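Local coordinates for major pilin backbone protein T-antigen, T13 (Streptococcus pyogenes, PDB 6BBT) that forms the backbone of the streptococcal pilus as its major pilin subunit and is the surface T-antigen used in serotyping, at residues D204-I207 against G208-Y211. Sequence-based numbering, arbitrary orientation.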
# COMPACT_ATOMS: atom_id res chain seq x y z
N ASP A 204 10.97 -13.51 13.82
CA ASP A 204 9.96 -12.42 13.79
C ASP A 204 10.38 -11.27 14.70
O ASP A 204 10.67 -11.48 15.89
CB ASP A 204 8.59 -12.91 14.26
CG ASP A 204 7.91 -13.81 13.27
OD1 ASP A 204 8.07 -13.63 12.06
OD2 ASP A 204 7.16 -14.70 13.72
N VAL A 205 10.43 -10.08 14.11
CA VAL A 205 10.58 -8.84 14.85
C VAL A 205 9.18 -8.25 15.00
O VAL A 205 8.47 -8.09 14.02
CB VAL A 205 11.49 -7.86 14.10
CG1 VAL A 205 11.61 -6.54 14.87
CG2 VAL A 205 12.86 -8.49 13.89
N VAL A 206 8.77 -7.95 16.22
CA VAL A 206 7.48 -7.34 16.45
C VAL A 206 7.65 -5.82 16.41
O VAL A 206 8.50 -5.25 17.11
CB VAL A 206 6.87 -7.76 17.81
CG1 VAL A 206 5.50 -7.11 18.00
CG2 VAL A 206 6.77 -9.27 17.90
N ILE A 207 6.84 -5.16 15.58
CA ILE A 207 6.85 -3.69 15.46
C ILE A 207 6.48 -3.06 16.80
O ILE A 207 5.56 -3.49 17.46
CB ILE A 207 5.87 -3.21 14.38
CG1 ILE A 207 6.42 -3.59 13.01
CG2 ILE A 207 5.66 -1.70 14.46
CD1 ILE A 207 5.45 -3.37 11.87
N GLY A 208 7.26 -2.06 17.19
CA GLY A 208 6.99 -1.22 18.37
C GLY A 208 7.60 -1.68 19.66
O GLY A 208 7.15 -1.26 20.72
N GLN A 209 8.59 -2.58 19.59
CA GLN A 209 9.33 -3.01 20.78
C GLN A 209 10.76 -3.34 20.42
O GLN A 209 11.06 -3.70 19.29
CB GLN A 209 8.66 -4.23 21.46
CG GLN A 209 8.72 -5.51 20.63
CD GLN A 209 7.81 -6.62 21.13
OE1 GLN A 209 6.60 -6.45 21.26
NE2 GLN A 209 8.40 -7.78 21.41
N GLU A 210 11.64 -3.25 21.40
CA GLU A 210 13.04 -3.51 21.23
C GLU A 210 13.29 -4.96 20.84
O GLU A 210 12.69 -5.87 21.43
CB GLU A 210 13.80 -3.18 22.51
CG GLU A 210 13.83 -1.70 22.80
CD GLU A 210 14.80 -1.32 23.90
OE1 GLU A 210 15.36 -2.20 24.59
OE2 GLU A 210 15.02 -0.10 24.06
N TYR A 211 14.14 -5.16 19.83
CA TYR A 211 14.58 -6.46 19.38
C TYR A 211 16.10 -6.51 19.57
O TYR A 211 16.83 -5.75 18.94
CB TYR A 211 14.21 -6.69 17.90
CG TYR A 211 14.55 -8.09 17.44
CD1 TYR A 211 15.79 -8.38 16.92
CD2 TYR A 211 13.62 -9.12 17.55
CE1 TYR A 211 16.13 -9.67 16.53
CE2 TYR A 211 13.95 -10.42 17.15
CZ TYR A 211 15.20 -10.68 16.65
OH TYR A 211 15.52 -11.95 16.25
O HOH W 1 10.59 -3.48 16.78
O HOH W 2 10.84 -6.96 18.28
O HOH W 3 5.17 -4.27 20.25
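Val206 to Gln209 form a type II beta turn that folds the chain back, so that the directions of 204-207 and 208-211 lie 141° apart and the CA atoms of Val205 and Tyr211 come within 6.5 Å. Gly208 sits third in the turn with the positive phi that glycine adopts readily. Water bridges the two arms: one molecule donates to Val206 O at 2.8 Å and to Gln209 O at 2.6 Å, while a second accepts from Val206 N and gives a weak bond to Gln209 O. Further from the turn, Val205 sets CG2 over the centre of the Tyr211 ring, 3.9 Å from its centroid and only 13° off the normal, a CH-pi contact. Tyr211 has CG anti to its own N (chi1 -175°), which carries the ring across to the valine; CE2 also comes 3.7 Å from Asp204 O, at an oblique angle. Gln209, with CG between its backbone N and carbonyl carbon, runs out extended across Val206, its amide carbon CD 3.6 Å from Val206 CB and OE1 close to CG1. A third water bridges that amide oxygen to the turn, donating to Gln209 OE1 at 2.8 Å and to Ile207 O. The polar ends of the flanking residues are held on strand 193-198: Asp204 OD1 by a salt bridge to Lys195, Tyr211 OH by a hydrogen bond to Gln198. The turn thus links strand 201-206, paired antiparallel with 193-198, to strand 211-215 at the margin of a different sheet, beside 176-183, with Ile207 packed on Leu25, Ala184 and Tyr188.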